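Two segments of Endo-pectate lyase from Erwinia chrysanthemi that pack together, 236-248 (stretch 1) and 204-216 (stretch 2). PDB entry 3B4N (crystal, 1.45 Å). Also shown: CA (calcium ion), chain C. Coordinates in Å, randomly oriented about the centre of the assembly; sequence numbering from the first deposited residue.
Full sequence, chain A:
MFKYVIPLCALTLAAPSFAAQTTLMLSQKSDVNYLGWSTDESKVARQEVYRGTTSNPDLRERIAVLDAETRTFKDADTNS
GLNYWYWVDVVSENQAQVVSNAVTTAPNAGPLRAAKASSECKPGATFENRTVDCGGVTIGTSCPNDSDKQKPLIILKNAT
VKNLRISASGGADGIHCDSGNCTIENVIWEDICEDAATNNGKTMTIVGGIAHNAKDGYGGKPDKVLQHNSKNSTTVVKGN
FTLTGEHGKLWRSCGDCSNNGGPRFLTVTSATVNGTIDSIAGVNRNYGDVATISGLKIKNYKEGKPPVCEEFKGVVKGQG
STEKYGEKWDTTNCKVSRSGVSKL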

ATOM      1  N   VAL A 236      -4.292   9.117   0.896  1.00  9.12           N
ATOM      2  CA  VAL A 236      -5.485   8.339   0.565  1.00  8.61           C
ATOM      3  C   VAL A 236      -5.085   6.892   0.286  1.00  8.63           C
ATOM      4  O   VAL A 236      -4.105   6.647  -0.412  1.00  8.82           O
ATOM      5  CB  VAL A 236      -6.173   8.932  -0.690  1.00  9.87           C
ATOM      6  CG1 VAL A 236      -7.447   8.152  -1.027  1.00  8.77           C
ATOM      7  CG2 VAL A 236      -6.493  10.402  -0.456  1.00 10.66           C
ATOM      8  N   VAL A 237      -5.842   5.946   0.841  1.00  7.63           N
ATOM      9  CA  VAL A 237      -5.569   4.524   0.647  1.00  8.37           C
ATOM     10  C   VAL A 237      -6.832   3.831   0.157  1.00  7.54           C
ATOM     11  O   VAL A 237      -7.842   3.787   0.867  1.00  8.12           O
ATOM     12  CB  VAL A 237      -5.111   3.857   1.964  1.00  8.28           C
ATOM     13  CG1 VAL A 237      -4.838   2.362   1.726  1.00 10.43           C
ATOM     14  CG2 VAL A 237      -3.859   4.556   2.501  1.00  9.35           C
ATOM     15  N   LYS A 238      -6.772   3.296  -1.059  1.00  7.44           N
ATOM     16  CA  LYS A 238      -7.914   2.615  -1.654  1.00  7.96           C
ATOM     17  C   LYS A 238      -7.471   1.467  -2.552  1.00  9.29           C
ATOM     18  O   LYS A 238      -6.292   1.129  -2.597  1.00  8.75           O
ATOM     19  CB  LYS A 238      -8.774   3.614  -2.439  1.00 10.25           C
ATOM     20  CG  LYS A 238      -8.080   4.325  -3.588  1.00 11.38           C
ATOM     21  CD  LYS A 238      -9.005   5.413  -4.114  1.00 16.00           C
ATOM     22  CE  LYS A 238      -8.378   6.253  -5.191  1.00 16.86           C
ATOM     23  NZ  LYS A 238      -9.435   7.148  -5.769  1.00 19.22           N
ATOM     24  N   GLY A 239      -8.424   0.847  -3.237  1.00  8.65           N
ATOM     25  CA  GLY A 239      -8.085  -0.247  -4.131  1.00  8.44           C
ATOM     26  C   GLY A 239      -7.655  -1.514  -3.420  1.00  7.91           C
ATOM     27  O   GLY A 239      -7.074  -2.408  -4.030  1.00  8.82           O
ATOM     28  N   ASN A 240      -7.953  -1.592  -2.127  1.00  8.73           N
ATOM     29  CA  ASN A 240      -7.602  -2.739  -1.311  1.00  9.08           C
ATOM     30  C   ASN A 240      -6.109  -2.991  -1.181  1.00  8.67           C
ATOM     31  O   ASN A 240      -5.633  -4.123  -1.320  1.00  9.96           O
ATOM     32  CB  ASN A 240      -8.319  -4.000  -1.802  1.00  9.75           C
ATOM     33  CG  ASN A 240      -8.433  -5.060  -0.716  1.00 10.57           C
ATOM     34  OD1 ASN A 240      -8.369  -4.753   0.478  1.00 11.29           O
ATOM     35  ND2 ASN A 240      -8.621  -6.307  -1.124  1.00 13.01           N
ATOM     36  N   PHE A 241      -5.380  -1.908  -0.922  1.00  9.20           N
ATOM     37  CA  PHE A 241      -3.941  -1.952  -0.653  1.00  8.13           C
ATOM     38  C   PHE A 241      -3.822  -3.024   0.433  1.00  8.16           C
ATOM     39  O   PHE A 241      -4.536  -2.985   1.436  1.00  7.86           O
ATOM     40  CB  PHE A 241      -3.524  -0.580  -0.121  1.00  7.98           C
ATOM     41  CG  PHE A 241      -2.092  -0.484   0.327  1.00  8.07           C
ATOM     42  CD1 PHE A 241      -1.049  -0.951  -0.467  1.00  7.17           C
ATOM     43  CD2 PHE A 241      -1.782   0.165   1.518  1.00  9.19           C
ATOM     44  CE1 PHE A 241       0.285  -0.769  -0.086  1.00  8.44           C
ATOM     45  CE2 PHE A 241      -0.445   0.355   1.908  1.00  9.27           C
ATOM     46  CZ  PHE A 241       0.578  -0.111   1.105  1.00  9.71           C
ATOM     47  N   THR A 242      -2.926  -3.980   0.228  1.00  7.86           N
ATOM     48  CA  THR A 242      -2.785  -5.092   1.157  1.00  8.77           C
ATOM     49  C   THR A 242      -1.438  -5.175   1.830  1.00  8.12           C
ATOM     50  O   THR A 242      -0.403  -5.093   1.172  1.00  9.35           O
ATOM     51  CB  THR A 242      -3.040  -6.410   0.417  1.00 10.03           C
ATOM     52  OG1 THR A 242      -4.383  -6.411  -0.068  1.00 12.40           O
ATOM     53  CG2 THR A 242      -2.824  -7.620   1.329  1.00 12.27           C
ATOM     54  N   LEU A 243      -1.471  -5.342   3.148  1.00  9.11           N
ATOM     55  CA  LEU A 243      -0.256  -5.483   3.932  1.00  8.83           C
ATOM     56  C   LEU A 243      -0.106  -6.949   4.292  1.00 10.94           C
ATOM     57  O   LEU A 243      -1.064  -7.583   4.741  1.00 11.65           O
ATOM     58  CB  LEU A 243      -0.328  -4.662   5.224  1.00  9.63           C
ATOM     59  CG  LEU A 243      -0.516  -3.149   5.084  1.00 10.44           C
ATOM     60  CD1 LEU A 243      -0.390  -2.511   6.447  1.00  9.88           C
ATOM     61  CD2 LEU A 243       0.510  -2.571   4.124  1.00 13.04           C
ATOM     62  N   THR A 244       1.088  -7.486   4.085  1.00  9.99           N
ATOM     63  CA  THR A 244       1.358  -8.884   4.409  1.00 10.55           C
ATOM     64  C   THR A 244       2.531  -8.950   5.374  1.00 10.19           C
ATOM     65  O   THR A 244       3.353  -8.038   5.442  1.00 10.36           O
ATOM     66  CB  THR A 244       1.696  -9.702   3.140  1.00 12.13           C
ATOM     67  OG1 THR A 244       2.899  -9.206   2.548  1.00 12.98           O
ATOM     68  CG2 THR A 244       0.573  -9.596   2.128  1.00 12.71           C
ATOM     69  N   GLY A 245       2.603 -10.034   6.133  1.00 11.29           N
ATOM     70  CA  GLY A 245       3.699 -10.171   7.073  1.00 11.52           C
ATOM     71  C   GLY A 245       3.420  -9.521   8.413  1.00 12.74           C
ATOM     72  O   GLY A 245       2.310  -9.627   8.941  1.00 14.12           O
ATOM     73  N   GLU A 246       4.439  -8.867   8.966  1.00 12.33           N
ATOM     74  CA  GLU A 246       4.344  -8.188  10.257  1.00 12.37           C
ATOM     75  C   GLU A 246       4.662  -6.712  10.038  1.00 10.56           C
ATOM     76  O   GLU A 246       5.708  -6.379   9.485  1.00 10.97           O
ATOM     77  CB  GLU A 246       5.354  -8.775  11.254  1.00 13.92           C
ATOM     78  CG  GLU A 246       5.166 -10.253  11.596  1.00 17.47           C
ATOM     79  CD  GLU A 246       5.760 -11.183  10.559  1.00 17.79           C
ATOM     80  OE1 GLU A 246       6.956 -11.029  10.232  1.00 18.89           O
ATOM     81  OE2 GLU A 246       5.033 -12.078  10.076  1.00 20.21           O
ATOM     82  N   HIS A 247       3.769  -5.835  10.498  1.00 10.43           N
ATOM     83  CA  HIS A 247       3.918  -4.390  10.335  1.00 10.22           C
ATOM     84  C   HIS A 247       3.820  -3.601  11.634  1.00 10.25           C
ATOM     85  O   HIS A 247       3.267  -4.078  12.629  1.00 11.40           O
ATOM     86  CB  HIS A 247       2.833  -3.882   9.395  1.00  9.20           C
ATOM     87  CG  HIS A 247       3.020  -4.312   7.978  1.00  9.43           C
ATOM     88  ND1 HIS A 247       3.578  -3.491   7.024  1.00  9.90           N
ATOM     89  CD2 HIS A 247       2.748  -5.484   7.356  1.00 10.48           C
ATOM     90  CE1 HIS A 247       3.640  -4.136   5.872  1.00 10.18           C
ATOM     91  NE2 HIS A 247       3.140  -5.349   6.048  1.00 11.13           N
ATOM     92  N   GLY A 248       4.346  -2.379  11.611  1.00 10.93           N
ATOM     93  CA  GLY A 248       4.266  -1.506  12.769  1.00 10.39           C
ATOM     94  C   GLY A 248       2.931  -0.784  12.699  1.00 11.57           C
ATOM     95  O   GLY A 248       2.058  -0.985  13.539  1.00 12.11           O
TER
HETATM   96 CA    CA C 702      11.510  -4.433   6.666  1.00 11.72          CA
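Stretch 2 204-216: MTIVGGIAHNAKD

Stretch 2 runs beside stretch 1 as a parallel neighbour, in two short ladders. Strand 204-207 pairs with 236-238, the axes 4.7 Å apart and 12° from parallel; strand 210-213 pairs with the strand that begins at Phe-241, Thr-242 standing against Ile-210, again at 4.7 Å between axes, with a crossing angle of -17°. Between them the register slips by one residue, at a turn where Gly-208 and Gly-209 adopt positive phi (69° and 98°), a conformation glycine enters easily. In the first ladder Ile-206 N donates to Val-236 O at 2.8 Å, and Lys-238 N donates to Ile-206 O at 3.0 Å. In the second, Ala-211 plays the same double part: its N reaches Thr-242 O at 2.8 Å and its O accepts from Thr-244 N at 3.0 Å.

Ile-206 and Ala-211 are also the residues of stretch 2 most covered by stretch 1, and both meet Phe-241. Ile-206, in extended conformation (phi/psi -102/120), lays CG2 over one face of the Phe-241 ring, 3.8 Å from its centroid, so a branched aliphatic chain supplies a CH-pi contact. Ala-211 brings only a methyl, whose CB lies 3.8 Å from Phe-241 CZ and 3.7 Å from Leu-243 CD2; it rests against the place where the ring and the leucine meet.

Level with the corner at Gly-245, Asn-213 serves several partners. Its backbone O accepts from Glu-246 N at 2.9 Å, its CB sits over one face of the His-247 ring, and its OD1 binds calcium at 2.3 Å, an amide carbonyl oxygen being a hard donor of the kind calcium binds. Beyond the corner Glu-246, which the other stretch covers most extensively in stretch 1, curls its carboxylate back so that OE1 accepts from Lys-215 N at 2.9 Å, holding the departing chain after the ladder ends.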

ATOM      1  N   MET A 204      -1.297  12.323  -1.549  1.00  8.83           N
ATOM      2  CA  MET A 204      -0.608  11.108  -1.977  1.00  8.91           C
ATOM      3  C   MET A 204      -1.634   9.973  -1.905  1.00  7.92           C
ATOM      4  O   MET A 204      -2.163   9.665  -0.837  1.00  8.90           O
ATOM      5  CB  MET A 204       0.600  10.825  -1.074  1.00  8.64           C
ATOM      6  CG  MET A 204       1.294   9.499  -1.402  1.00  8.81           C
ATOM      7  SD  MET A 204       2.787   9.217  -0.429  1.00 10.05           S
ATOM      8  CE  MET A 204       2.056   8.536   1.053  1.00 12.01           C
ATOM      9  N   THR A 205      -1.923   9.367  -3.050  1.00  8.05           N
ATOM     10  CA  THR A 205      -2.915   8.302  -3.127  1.00  8.46           C
ATOM     11  C   THR A 205      -2.292   6.954  -3.443  1.00  8.53           C
ATOM     12  O   THR A 205      -1.545   6.831  -4.415  1.00 10.33           O
ATOM     13  CB  THR A 205      -3.956   8.623  -4.223  1.00  9.93           C
ATOM     14  OG1 THR A 205      -4.563   9.887  -3.939  1.00 11.69           O
ATOM     15  CG2 THR A 205      -5.037   7.548  -4.287  1.00 10.86           C
ATOM     16  N   ILE A 206      -2.585   5.955  -2.607  1.00  7.76           N
ATOM     17  CA  ILE A 206      -2.103   4.590  -2.804  1.00  7.72           C
ATOM     18  C   ILE A 206      -3.307   3.845  -3.383  1.00  7.77           C
ATOM     19  O   ILE A 206      -4.360   3.782  -2.741  1.00  8.70           O
ATOM     20  CB  ILE A 206      -1.710   3.920  -1.468  1.00  7.00           C
ATOM     21  CG1 ILE A 206      -0.733   4.799  -0.670  1.00  9.41           C
ATOM     22  CG2 ILE A 206      -1.114   2.545  -1.746  1.00  9.73           C
ATOM     23  CD1 ILE A 206       0.546   5.188  -1.406  1.00 10.82           C
ATOM     24  N   VAL A 207      -3.154   3.304  -4.589  1.00  7.41           N
ATOM     25  CA  VAL A 207      -4.233   2.579  -5.278  1.00  7.51           C
ATOM     26  C   VAL A 207      -3.803   1.129  -5.430  1.00  7.25           C
ATOM     27  O   VAL A 207      -3.001   0.788  -6.306  1.00  7.65           O
ATOM     28  CB  VAL A 207      -4.520   3.186  -6.679  1.00 10.68           C
ATOM     29  CG1 VAL A 207      -5.717   2.479  -7.319  1.00  9.78           C
ATOM     30  CG2 VAL A 207      -4.817   4.674  -6.556  1.00 10.78           C
ATOM     31  N   GLY A 208      -4.351   0.270  -4.576  1.00  7.82           N
ATOM     32  CA  GLY A 208      -3.950  -1.120  -4.608  1.00  7.93           C
ATOM     33  C   GLY A 208      -2.515  -1.248  -4.122  1.00  6.82           C
ATOM     34  O   GLY A 208      -2.029  -0.426  -3.336  1.00  8.39           O
ATOM     35  N   GLY A 209      -1.847  -2.300  -4.580  1.00  7.03           N
ATOM     36  CA  GLY A 209      -0.474  -2.547  -4.171  1.00  7.46           C
ATOM     37  C   GLY A 209      -0.436  -3.577  -3.051  1.00  8.10           C
ATOM     38  O   GLY A 209      -1.442  -3.826  -2.382  1.00  8.45           O
ATOM     39  N   ILE A 210       0.735  -4.169  -2.842  1.00  8.63           N
ATOM     40  CA  ILE A 210       0.934  -5.175  -1.800  1.00  9.31           C
ATOM     41  C   ILE A 210       2.227  -4.794  -1.094  1.00  8.91           C
ATOM     42  O   ILE A 210       3.255  -4.664  -1.747  1.00 10.37           O
ATOM     43  CB  ILE A 210       1.103  -6.591  -2.402  1.00 10.82           C
ATOM     44  CG1 ILE A 210      -0.131  -6.979  -3.231  1.00 13.73           C
ATOM     45  CG2 ILE A 210       1.336  -7.597  -1.284  1.00 13.09           C
ATOM     46  CD1 ILE A 210      -1.371  -7.259  -2.430  1.00 18.79           C
ATOM     47  N   ALA A 211       2.176  -4.592   0.221  1.00  8.41           N
ATOM     48  CA  ALA A 211       3.375  -4.221   0.961  1.00  9.56           C
ATOM     49  C   ALA A 211       3.682  -5.231   2.057  1.00  8.93           C
ATOM     50  O   ALA A 211       2.914  -5.410   2.997  1.00  8.60           O
ATOM     51  CB  ALA A 211       3.216  -2.825   1.559  1.00 10.76           C
ATOM     52  N   HIS A 212       4.832  -5.872   1.930  1.00  9.89           N
ATOM     53  CA  HIS A 212       5.255  -6.863   2.891  1.00 10.25           C
ATOM     54  C   HIS A 212       6.280  -6.301   3.862  1.00 10.43           C
ATOM     55  O   HIS A 212       7.074  -5.434   3.517  1.00 11.19           O
ATOM     56  CB  HIS A 212       5.886  -8.050   2.152  1.00 10.58           C
ATOM     57  CG  HIS A 212       6.251  -9.196   3.044  1.00 10.13           C
ATOM     58  ND1 HIS A 212       5.304  -9.991   3.652  1.00 12.55           N
ATOM     59  CD2 HIS A 212       7.456  -9.679   3.432  1.00 12.62           C
ATOM     60  CE1 HIS A 212       5.908 -10.918   4.373  1.00 14.16           C
ATOM     61  NE2 HIS A 212       7.213 -10.751   4.258  1.00 13.18           N
ATOM     62  N   ASN A 213       6.218  -6.761   5.102  1.00 11.16           N
ATOM     63  CA  ASN A 213       7.246  -6.396   6.061  1.00 10.99           C
ATOM     64  C   ASN A 213       7.379  -7.609   6.959  1.00 11.41           C
ATOM     65  O   ASN A 213       6.484  -8.445   7.012  1.00 11.93           O
ATOM     66  CB  ASN A 213       6.916  -5.133   6.864  1.00 10.05           C
ATOM     67  CG  ASN A 213       8.181  -4.357   7.223  1.00 10.76           C
ATOM     68  OD1 ASN A 213       9.289  -4.885   7.102  1.00 10.82           O
ATOM     69  ND2 ASN A 213       8.029  -3.111   7.665  1.00 10.50           N
ATOM     70  N   ALA A 214       8.503  -7.732   7.645  1.00 12.65           N
ATOM     71  CA  ALA A 214       8.688  -8.901   8.489  1.00 14.72           C
ATOM     72  C   ALA A 214       9.520  -8.602   9.708  1.00 14.82           C
ATOM     73  O   ALA A 214      10.412  -7.756   9.676  1.00 13.79           O
ATOM     74  CB  ALA A 214       9.343 -10.016   7.686  1.00 17.86           C
ATOM     75  N   LYS A 215       9.216  -9.302  10.793  1.00 15.28           N
ATOM     76  CA  LYS A 215       9.992  -9.135  12.004  1.00 17.16           C
ATOM     77  C   LYS A 215      11.362  -9.701  11.651  1.00 17.75           C
ATOM     78  O   LYS A 215      11.463 -10.756  11.013  1.00 18.40           O
ATOM     79  CB  LYS A 215       9.359  -9.921  13.154  1.00 18.77           C
ATOM     80  CG  LYS A 215      10.205  -9.965  14.422  1.00 23.11           C
ATOM     81  CD  LYS A 215       9.413 -10.505  15.607  1.00 26.76           C
ATOM     82  CE  LYS A 215       8.517  -9.432  16.230  1.00 29.88           C
ATOM     83  NZ  LYS A 215       7.526  -8.845  15.281  1.00 33.54           N
ATOM     84  N   ASP A 216      12.406  -8.979  12.039  1.00 18.67           N
ATOM     85  CA  ASP A 216      13.782  -9.384  11.775  1.00 19.83           C
ATOM     86  C   ASP A 216      14.146  -9.261  10.291  1.00 19.18           C
ATOM     87  O   ASP A 216      15.153  -9.800   9.846  1.00 18.34           O
ATOM     88  CB  ASP A 216      14.002 -10.820  12.276  1.00 23.92           C
ATOM     89  CG  ASP A 216      15.464 -11.203  12.341  1.00 28.50           C
ATOM     90  OD1 ASP A 216      16.297 -10.316  12.622  1.00 30.47           O
ATOM     91  OD2 ASP A 216      15.785 -12.395  12.133  1.00 31.97           O
TER
HETATM   92  O   HOH W   1       5.507  -1.997   8.484  1.00 11.61           O
HETATM   93  O   HOH W   2      11.253  -2.325   7.843  1.00 12.96           O
HETATM   94  O   HOH W   3      11.874  -5.557   8.733  1.00 12.47           O